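Local structure of penicillin-binding protein 1A (Mycobacterium tuberculosis, 5CXW) at residues 63-74 / 211-219; 282-293 / 305-313. The protein builds peptidoglycan for the mycobacterial cell wall, polymerising glycan strands and, through its C-terminal penicillin-binding transpeptidase domain, the part in this chain, cross-linking their peptides. One frame throughout, in Å; residues are numbered along the deposited sequence.

Contact 1: 63-74 / 211-219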
loop_
_atom_site.group_PDB
_atom_site.type_symbol
_atom_site.label_atom_id
_atom_site.label_comp_id
_atom_site.label_asym_id
_atom_site.label_seq_id
_atom_site.Cartn_x
_atom_site.Cartn_y
_atom_site.Cartn_z
ATOM N N ALA A 63 8.981 -1.412 7.159
ATOM C CA ALA A 63 9.254 -1.651 5.758
ATOM C C ALA A 63 8.679 -0.515 4.922
ATOM O O ALA A 63 7.584 -0.002 5.254
ATOM C CB ALA A 63 8.659 -2.975 5.332
ATOM N N VAL A 64 9.416 -0.119 3.869
ATOM C CA VAL A 64 9.024 0.981 2.985
ATOM C C VAL A 64 9.289 0.574 1.544
ATOM O O VAL A 64 10.375 0.101 1.208
ATOM C CB VAL A 64 9.864 2.238 3.242
ATOM C CG1 VAL A 64 9.374 3.411 2.407
ATOM C CG2 VAL A 64 9.859 2.637 4.714
ATOM N N VAL A 65 8.301 0.712 0.686
ATOM C CA VAL A 65 8.484 0.517 -0.755
ATOM C C VAL A 65 7.876 1.686 -1.510
ATOM O O VAL A 65 6.728 2.066 -1.235
ATOM C CB VAL A 65 7.827 -0.789 -1.226
ATOM C CG1 VAL A 65 8.079 -0.982 -2.734
ATOM C CG2 VAL A 65 8.396 -1.950 -0.455
ATOM N N SER A 66 8.667 2.293 -2.421
ATOM C CA SER A 66 8.209 3.366 -3.239
ATOM C C SER A 66 8.310 2.943 -4.703
ATOM O O SER A 66 9.420 2.466 -5.134
ATOM C CB SER A 66 9.092 4.594 -3.045
ATOM O OG SER A 66 9.057 5.063 -1.693
ATOM N N ILE A 67 7.216 3.121 -5.438
ATOM C CA ILE A 67 7.127 2.743 -6.843
ATOM C C ILE A 67 6.719 3.934 -7.713
ATOM O O ILE A 67 5.859 4.754 -7.328
ATOM C CB ILE A 67 6.100 1.611 -6.983
ATOM C CG1 ILE A 67 6.757 0.311 -6.440
ATOM C CG2 ILE A 67 5.705 1.372 -8.441
ATOM C CD1 ILE A 67 5.835 -0.843 -6.289
ATOM N N ASP A 68 7.369 4.049 -8.869
ATOM C CA ASP A 68 7.027 5.011 -9.901
ATOM C C ASP A 68 5.754 4.573 -10.650
ATOM O O ASP A 68 5.770 3.581 -11.378
ATOM C CB ASP A 68 8.202 5.131 -10.859
ATOM C CG ASP A 68 8.018 6.211 -11.907
ATOM O OD1 ASP A 68 6.903 6.743 -12.074
ATOM O OD2 ASP A 68 9.070 6.499 -12.560
ATOM N N PRO A 69 4.619 5.293 -10.475
ATOM C CA PRO A 69 3.421 4.892 -11.181
ATOM C C PRO A 69 3.493 4.934 -12.705
ATOM O O PRO A 69 2.654 4.319 -13.407
ATOM C CB PRO A 69 2.354 5.912 -10.664
ATOM C CG PRO A 69 2.890 6.359 -9.323
ATOM C CD PRO A 69 4.363 6.492 -9.654
ATOM N N HIS A 70 4.446 5.714 -13.230
ATOM C CA HIS A 70 4.598 5.784 -14.686
ATOM C C HIS A 70 5.040 4.469 -15.328
ATOM O O HIS A 70 4.865 4.264 -16.547
ATOM C CB HIS A 70 5.563 6.890 -15.103
ATOM C CG HIS A 70 5.258 8.229 -14.510
ATOM N ND1 HIS A 70 6.246 9.141 -14.186
ATOM C CD2 HIS A 70 4.098 8.850 -14.267
ATOM C CE1 HIS A 70 5.692 10.235 -13.699
ATOM N NE2 HIS A 70 4.386 10.086 -13.741
ATOM N N ASN A 71 5.736 3.651 -14.567
ATOM C CA ASN A 71 6.305 2.450 -15.153
ATOM C C ASN A 71 6.513 1.248 -14.280
ATOM O O ASN A 71 7.008 0.252 -14.767
ATOM C CB ASN A 71 7.637 2.868 -15.786
ATOM C CG ASN A 71 8.516 3.532 -14.792
ATOM O OD1 ASN A 71 8.444 3.308 -13.613
ATOM N ND2 ASN A 71 9.365 4.435 -15.289
ATOM N N GLY A 72 6.178 1.317 -12.990
ATOM C CA GLY A 72 6.370 0.148 -12.092
ATOM C C GLY A 72 7.737 0.049 -11.474
ATOM O O GLY A 72 8.004 -0.886 -10.700
ATOM N N ALA A 73 8.629 0.998 -11.772
ATOM C CA ALA A 73 10.016 0.958 -11.258
ATOM C C ALA A 73 10.053 1.132 -9.750
ATOM O O ALA A 73 9.388 2.000 -9.201
ATOM C CB ALA A 73 10.837 2.031 -11.950
ATOM N N VAL A 74 10.807 0.279 -9.076
ATOM C CA VAL A 74 11.003 0.418 -7.657
ATOM C C VAL A 74 12.076 1.469 -7.387
ATOM O O VAL A 74 13.276 1.293 -7.708
ATOM C CB VAL A 74 11.313 -0.920 -6.963
ATOM C CG1 VAL A 74 11.581 -0.641 -5.436
ATOM C CG2 VAL A 74 10.244 -1.959 -7.184
ATOM N N VAL A 211 4.053 -5.376 1.626
ATOM C CA VAL A 211 4.223 -3.939 1.505
ATOM C C VAL A 211 4.436 -3.592 0.024
ATOM O O VAL A 211 3.871 -2.602 -0.477
ATOM C CB VAL A 211 5.419 -3.483 2.362
ATOM C CG1 VAL A 211 5.763 -2.017 2.157
ATOM C CG2 VAL A 211 5.182 -3.697 3.852
ATOM N N ILE A 212 5.246 -4.395 -0.712
ATOM C CA ILE A 212 5.405 -4.114 -2.136
ATOM C C ILE A 212 4.106 -4.182 -2.922
ATOM O O ILE A 212 3.893 -3.345 -3.801
ATOM C CB ILE A 212 6.531 -4.956 -2.818
ATOM C CG1 ILE A 212 6.710 -4.553 -4.287
ATOM C CG2 ILE A 212 6.297 -6.472 -2.667
ATOM C CD1 ILE A 212 8.145 -4.847 -4.763
ATOM N N ASP A 213 3.210 -5.111 -2.580
ATOM C CA ASP A 213 1.907 -5.226 -3.246
ATOM C C ASP A 213 1.102 -3.946 -3.021
ATOM O O ASP A 213 0.484 -3.448 -3.921
ATOM C CB ASP A 213 1.069 -6.388 -2.657
ATOM C CG ASP A 213 1.628 -7.774 -3.014
ATOM O OD1 ASP A 213 1.876 -8.021 -4.214
ATOM O OD2 ASP A 213 1.716 -8.637 -2.104
ATOM N N MET A 214 1.112 -3.441 -1.799
ATOM C CA MET A 214 0.324 -2.230 -1.488
ATOM C C MET A 214 0.870 -0.990 -2.267
ATOM O O MET A 214 0.100 -0.225 -2.841
ATOM C CB MET A 214 0.296 -1.940 0.012
ATOM C CG MET A 214 -0.493 -2.961 0.819
ATOM S SD MET A 214 -2.240 -3.047 0.367
ATOM C CE MET A 214 -2.810 -1.522 1.065
ATOM N N ALA A 215 2.200 -0.849 -2.329
ATOM C CA ALA A 215 2.777 0.248 -3.063
ATOM C C ALA A 215 2.413 0.156 -4.536
ATOM O O ALA A 215 2.049 1.175 -5.188
ATOM C CB ALA A 215 4.285 0.290 -2.894
ATOM N N SER A 216 2.471 -1.064 -5.061
ATOM C CA SER A 216 2.161 -1.299 -6.479
ATOM C C SER A 216 0.701 -1.036 -6.778
ATOM O O SER A 216 0.358 -0.378 -7.796
ATOM C CB SER A 216 2.546 -2.732 -6.834
ATOM O OG SER A 216 2.143 -3.084 -8.151
ATOM N N ALA A 217 -0.218 -1.567 -5.967
ATOM C CA ALA A 217 -1.634 -1.355 -6.200
ATOM C C ALA A 217 -2.037 0.127 -6.122
ATOM O O ALA A 217 -2.849 0.613 -6.926
ATOM C CB ALA A 217 -2.494 -2.224 -5.244
ATOM N N TYR A 218 -1.493 0.834 -5.158
ATOM C CA TYR A 218 -1.750 2.287 -5.028
ATOM C C TYR A 218 -1.084 3.059 -6.210
ATOM O O TYR A 218 -1.643 4.044 -6.723
ATOM C CB TYR A 218 -1.297 2.813 -3.699
ATOM C CG TYR A 218 -2.230 2.640 -2.537
ATOM C CD1 TYR A 218 -2.854 1.406 -2.265
ATOM C CD2 TYR A 218 -2.482 3.690 -1.646
ATOM C CE1 TYR A 218 -3.681 1.250 -1.153
ATOM C CE2 TYR A 218 -3.241 3.529 -0.529
ATOM C CZ TYR A 218 -3.843 2.310 -0.276
ATOM O OH TYR A 218 -4.660 2.121 0.857
ATOM N N ALA A 219 0.045 2.525 -6.741
ATOM C CA ALA A 219 0.646 3.099 -7.976
ATOM C C ALA A 219 -0.345 3.026 -9.145
ATOM O O ALA A 219 -0.468 3.957 -9.933
ATOM C CB ALA A 219 1.982 2.458 -8.272
#
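Strand 63-67 lies over helix 211-219 with Val65 above Ile212, the two axes 7.7 Å apart at closest and running the same way at 29°; the gap narrows towards the C-terminal end, where Pro69 CA comes within 4.6 Å of Ala219 CA. The join is apolar. Ala63, Val65 and Ile67, alternate residues of the strand, turn their side chains to the helix, and it answers with Val211, Ala215 and Ala219, four residues apart, so that one ridge of the helix follows the strand. Val65 straddles two turns with its branches. Its CG2 sits against Val211 CG1 at 3.7 Å, while CG1, anti to the backbone N (chi1 -178°), touches both Ile212 CG1 and Ala215 CB. The small Ala215 lets the strand backbone settle close: its CB touches Val65 O at 3.4 Å. Ile67 divides its work. CD1 extends from CG1 (chi2 170°) onto the helix backbone, 3.6 Å from Ser216 N, with Ala215 CB alongside; CG2 meets Ala219 CB at 3.9 Å. Beyond the strand, the Pro69 ring rests at the end of this ridge, CB 3.5 Å from Ala219 O. The turn that follows is tied within itself: Asp68 O accepts from both Asn71 N and Gly72 N, and Asp68 and Asn71 each make an Asx turn, to His70 N and Ala73 N. This is the sheet-on-helix core of the transpeptidase domain, whose fold is that of the serine beta-lactamase clan. Strand 60-67 is flanked in the antiparallel sheet by strands 74-78 and 315-323, and Val211 also touches Trp320 on the latter; on another side of helix 211-222, Met214, Ala217 and Tyr218 pack on Phe102 of helix 100-109.

Contact 2: 282-293 / 305-313; sequences LAGGRDSAAKTG and DAWMVGYTP. With 35P ((2R,4S)-5,5-dimethyl-2-{(1R)-2-oxo-1-[(phenoxyacetyl)amino]ethyl}-1,3-thiazolidine-4-carboxylic acid), chain C.
Lys291, whose backbone pairs with Val309, has its NZ gripped by Thr292 O at 2.8 Å and by Ser150 OG, and its side chain comes within about 4 Å of that of Ser97, the probable acylated serine. Lys291, Thr292 and Gly293 form the KTG motif of penicillin-binding transpeptidases, on edge strand 289-296 of a beta hairpin with strand 303-312. Bends at chi2 (72°) and chi4 (77°) curl the lysine chain back towards the next residue's carbonyl. Thr292 turns to the other face, and its OG1 is modelled very close to carboxylate atom O14 of the bound, ring-opened penicillin V group, a hydrogen bond whose exact length is doubtful; Thr294, Ser97 and Ser150 hold the ligand too. Three antiparallel hydrogen-bonded pairs join the strands: Ala289 with Tyr311, Lys291 with Val309 and Gly293 with Trp307. In the last, Gly293 N approaches Trp307 O from above the carbonyl plane. Between the first two pairs, Gly310 has no side chain to hold Ala290 off, and their CA atoms close to 3.8 Å. On the Thr292 face Met308 folds over the neighbouring strand, its SD 3.6 Å from Lys291 O and its CE set between Ala290 CB and Thr292 CG2. The opposite face carries Trp307, which donates from NE1 to Gln94 O and meets Trp320 edge-to-face. Tyr311 OH is hydrogen-bonded to Thr267, and Ala289 CB makes a CH-pi contact over one face of the tyrosine ring, 3.7 Å from its centroid and displaced towards the CE1-CZ rim.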
loop_
_atom_site.group_PDB
_atom_site.type_symbol
_atom_site.label_atom_id
_atom_site.label_comp_id
_atom_site.label_asym_id
_atom_site.label_seq_id
_atom_site.Cartn_x
_atom_site.Cartn_y
_atom_site.Cartn_z
ATOM N N LEU A 282 2.076 16.531 2.821
ATOM C CA LEU A 282 3.438 16.596 2.331
ATOM C C LEU A 282 3.905 18.057 2.340
ATOM O O LEU A 282 3.085 19.029 2.328
ATOM C CB LEU A 282 3.521 16.024 0.908
ATOM C CG LEU A 282 3.163 14.523 0.815
ATOM C CD1 LEU A 282 3.395 13.992 -0.585
ATOM C CD2 LEU A 282 3.967 13.715 1.839
ATOM N N ALA A 283 5.222 18.220 2.370
ATOM C CA ALA A 283 5.806 19.542 2.431
ATOM C C ALA A 283 5.511 20.434 1.206
ATOM O O ALA A 283 5.317 19.952 0.098
ATOM C CB ALA A 283 7.291 19.424 2.659
ATOM N N GLY A 284 5.495 21.745 1.434
ATOM C CA GLY A 284 5.456 22.725 0.356
ATOM C C GLY A 284 4.137 22.746 -0.400
ATOM O O GLY A 284 4.104 23.096 -1.582
ATOM N N GLY A 285 3.053 22.377 0.296
ATOM C CA GLY A 285 1.721 22.324 -0.299
ATOM C C GLY A 285 1.491 21.230 -1.302
ATOM O O GLY A 285 0.575 21.290 -2.125
ATOM N N ARG A 286 2.339 20.226 -1.288
ATOM C CA ARG A 286 2.205 19.181 -2.277
ATOM C C ARG A 286 0.987 18.309 -1.970
ATOM O O ARG A 286 0.912 17.731 -0.894
ATOM C CB ARG A 286 3.484 18.351 -2.303
ATOM C CG ARG A 286 3.544 17.364 -3.433
ATOM C CD ARG A 286 4.767 16.490 -3.357
ATOM N NE ARG A 286 6.024 17.228 -3.417
ATOM C CZ ARG A 286 6.668 17.552 -4.547
ATOM N NH1 ARG A 286 6.206 17.231 -5.737
ATOM N NH2 ARG A 286 7.829 18.149 -4.463
ATOM N N ASP A 287 0.077 18.164 -2.923
ATOM C CA ASP A 287 -1.103 17.302 -2.748
ATOM C C ASP A 287 -0.684 15.828 -2.702
ATOM O O ASP A 287 0.314 15.407 -3.295
ATOM C CB ASP A 287 -2.127 17.452 -3.897
ATOM C CG ASP A 287 -2.763 18.831 -3.976
ATOM O OD1 ASP A 287 -2.577 19.597 -3.011
ATOM O OD2 ASP A 287 -3.399 19.179 -5.032
ATOM N N SER A 288 -1.512 15.019 -2.056
ATOM C CA SER A 288 -1.271 13.595 -2.024
ATOM C C SER A 288 -2.604 12.876 -1.830
ATOM O O SER A 288 -3.598 13.509 -1.562
ATOM C CB SER A 288 -0.356 13.214 -0.834
ATOM O OG SER A 288 -0.964 13.506 0.403
ATOM N N ALA A 289 -2.574 11.549 -1.964
ATOM C CA ALA A 289 -3.728 10.702 -1.760
ATOM C C ALA A 289 -3.242 9.569 -0.899
ATOM O O ALA A 289 -2.270 8.885 -1.279
ATOM C CB ALA A 289 -4.223 10.192 -3.131
ATOM N N ALA A 290 -3.858 9.314 0.252
ATOM C CA ALA A 290 -3.318 8.378 1.210
ATOM C C ALA A 290 -4.367 7.646 2.003
ATOM O O ALA A 290 -5.565 8.076 2.034
ATOM C CB ALA A 290 -2.360 9.137 2.144
ATOM N N LYS A 291 -3.957 6.574 2.660
ATOM C CA LYS A 291 -4.857 5.836 3.547
ATOM C C LYS A 291 -4.024 5.151 4.632
ATOM O O LYS A 291 -3.073 4.472 4.334
ATOM C CB LYS A 291 -5.714 4.819 2.787
ATOM C CG LYS A 291 -6.731 4.116 3.694
ATOM C CD LYS A 291 -7.893 5.026 4.127
ATOM C CE LYS A 291 -8.776 4.352 5.190
ATOM N NZ LYS A 291 -8.150 4.368 6.518
ATOM N N THR A 292 -4.451 5.340 5.873
ATOM C CA THR A 292 -3.845 4.692 7.010
ATOM C C THR A 292 -4.501 3.329 7.272
ATOM O O THR A 292 -5.655 3.053 6.849
ATOM C CB THR A 292 -4.046 5.508 8.285
ATOM O OG1 THR A 292 -5.424 5.846 8.407
ATOM C CG2 THR A 292 -3.127 6.761 8.286
ATOM N N GLY A 293 -3.809 2.502 8.042
ATOM C CA GLY A 293 -4.390 1.278 8.589
ATOM C C GLY A 293 -3.826 0.949 9.947
ATOM O O GLY A 293 -2.667 1.225 10.182
ATOM N N ASP A 305 -0.254 -4.037 13.763
ATOM C CA ASP A 305 0.404 -3.533 12.564
ATOM C C ASP A 305 -0.129 -2.139 12.293
ATOM O O ASP A 305 -1.307 -1.851 12.509
ATOM C CB ASP A 305 0.105 -4.331 11.293
ATOM C CG ASP A 305 0.255 -5.819 11.456
ATOM O OD1 ASP A 305 -0.697 -6.466 11.897
ATOM O OD2 ASP A 305 1.365 -6.331 11.125
ATOM N N ALA A 306 0.731 -1.271 11.819
ATOM C CA ALA A 306 0.366 0.098 11.529
ATOM C C ALA A 306 0.860 0.462 10.164
ATOM O O ALA A 306 2.003 0.188 9.838
ATOM C CB ALA A 306 0.919 1.000 12.594
ATOM N N TRP A 307 0.009 1.065 9.342
ATOM C CA TRP A 307 0.302 1.355 7.971
ATOM C C TRP A 307 0.005 2.800 7.535
ATOM O O TRP A 307 -1.004 3.397 7.965
ATOM C CB TRP A 307 -0.591 0.512 7.059
ATOM C CG TRP A 307 -0.343 -0.956 7.026
ATOM C CD1 TRP A 307 -0.727 -1.893 7.966
ATOM C CD2 TRP A 307 0.390 -1.653 6.018
ATOM N NE1 TRP A 307 -0.289 -3.160 7.553
ATOM C CE2 TRP A 307 0.349 -3.040 6.346
ATOM C CE3 TRP A 307 1.023 -1.254 4.822
ATOM C CZ2 TRP A 307 0.924 -3.998 5.554
ATOM C CZ3 TRP A 307 1.604 -2.235 3.999
ATOM C CH2 TRP A 307 1.560 -3.600 4.384
ATOM N N MET A 308 0.789 3.312 6.597
ATOM C CA MET A 308 0.401 4.461 5.807
ATOM C C MET A 308 0.814 4.181 4.385
ATOM O O MET A 308 2.017 3.897 4.120
ATOM C CB MET A 308 1.057 5.758 6.289
ATOM C CG MET A 308 0.744 7.010 5.456
ATOM S SD MET A 308 -1.041 7.264 5.264
ATOM C CE MET A 308 -1.250 8.984 5.783
ATOM N N VAL A 309 -0.156 4.253 3.461
ATOM C CA VAL A 309 0.095 4.081 2.036
ATOM C C VAL A 309 -0.452 5.267 1.270
ATOM O O VAL A 309 -1.563 5.676 1.464
ATOM C CB VAL A 309 -0.516 2.762 1.522
ATOM C CG1 VAL A 309 0.002 2.448 0.127
ATOM C CG2 VAL A 309 -0.237 1.630 2.437
ATOM N N GLY A 310 0.363 5.908 0.440
ATOM C CA GLY A 310 -0.150 7.025 -0.310
ATOM C C GLY A 310 0.807 7.478 -1.390
ATOM O O GLY A 310 1.976 7.061 -1.436
ATOM N N TYR A 311 0.269 8.319 -2.256
ATOM C CA TYR A 311 0.898 8.662 -3.520
ATOM C C TYR A 311 0.682 10.069 -4.004
ATOM O O TYR A 311 -0.233 10.774 -3.566
ATOM C CB TYR A 311 0.396 7.667 -4.606
ATOM C CG TYR A 311 -1.095 7.633 -4.863
ATOM C CD1 TYR A 311 -1.747 8.510 -5.746
ATOM C CD2 TYR A 311 -1.891 6.686 -4.202
ATOM C CE1 TYR A 311 -3.139 8.405 -5.981
ATOM C CE2 TYR A 311 -3.232 6.608 -4.432
ATOM C CZ TYR A 311 -3.856 7.442 -5.332
ATOM O OH TYR A 311 -5.218 7.294 -5.541
ATOM N N THR A 312 1.564 10.471 -4.954
ATOM C CA THR A 312 1.338 11.510 -5.891
ATOM C C THR A 312 1.311 10.840 -7.255
ATOM O O THR A 312 1.547 9.659 -7.358
ATOM C CB THR A 312 2.463 12.554 -5.821
ATOM O OG1 THR A 312 3.620 12.022 -6.446
ATOM C CG2 THR A 312 2.721 12.946 -4.440
ATOM N N PRO A 313 1.052 11.581 -8.328
ATOM C CA PRO A 313 1.073 10.901 -9.633
ATOM C C PRO A 313 2.442 10.306 -10.020
ATOM O O PRO A 313 2.525 9.450 -10.921
ATOM C CB PRO A 313 0.652 12.027 -10.602
ATOM C CG PRO A 313 -0.149 12.963 -9.728
ATOM C CD PRO A 313 0.535 12.958 -8.419
HETATM C C24 35P C . -9.905 -2.935 17.398
HETATM C C23 35P C . -9.472 -3.348 18.655
HETATM C C22 35P C . -8.168 -3.138 19.041
HETATM C C21 35P C . -7.265 -2.505 18.199
HETATM C C20 35P C . -7.671 -2.082 16.952
HETATM C C19 35P C . -9.012 -2.289 16.548
HETATM O O1 35P C . -9.492 -1.880 15.328
HETATM C C2 35P C . -8.699 -0.997 14.541
HETATM C C3 35P C . -9.542 -0.461 13.417
HETATM O O18 35P C . -10.756 -0.383 13.545
HETATM N N4 35P C . -8.853 -0.082 12.352
HETATM C C5 35P C . -9.504 0.520 11.198
HETATM C C6 35P C . -8.636 0.282 10.031
HETATM O O17 35P C . -7.419 0.009 10.082
HETATM C C8 35P C . -9.742 2.089 11.321
HETATM N N7 35P C . -8.602 2.598 10.613
HETATM S S11 35P C . -9.683 2.833 12.860
HETATM C C10 35P C . -8.198 3.703 12.676
HETATM C C12 35P C . -7.333 3.565 13.929
HETATM C C15 35P C . -8.383 5.177 12.432
HETATM C C9 35P C . -7.527 2.999 11.491
HETATM C C13 35P C . -6.484 3.716 10.693
HETATM O O14 35P C . -6.878 4.277 9.624
HETATM O O16 35P C . -5.307 3.664 11.111
#

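Contact 1 closes along the chain before contact 2 begins; their centres lie about 13 Å apart, and both draw on the same five-stranded antiparallel sheet of the transpeptidase domain. Strand 60-67 and the hairpin strand 303-312 are separated in it by strand 315-323, with strand 289-296 at the edge beyond. Helix 211-222 spans the distance: Tyr218, on the side of this helix towards the hairpin, sets CD2 3.3 Å from Val309 CG1 and OH 3.5 Å from Lys291 CB. A second touch is at the loops, where Pro69 CG lies 3.5 Å from Pro313 O. The buried helix of contact 1 thus packs, through Tyr218, against the hairpin whose edge strand carries the KTG motif.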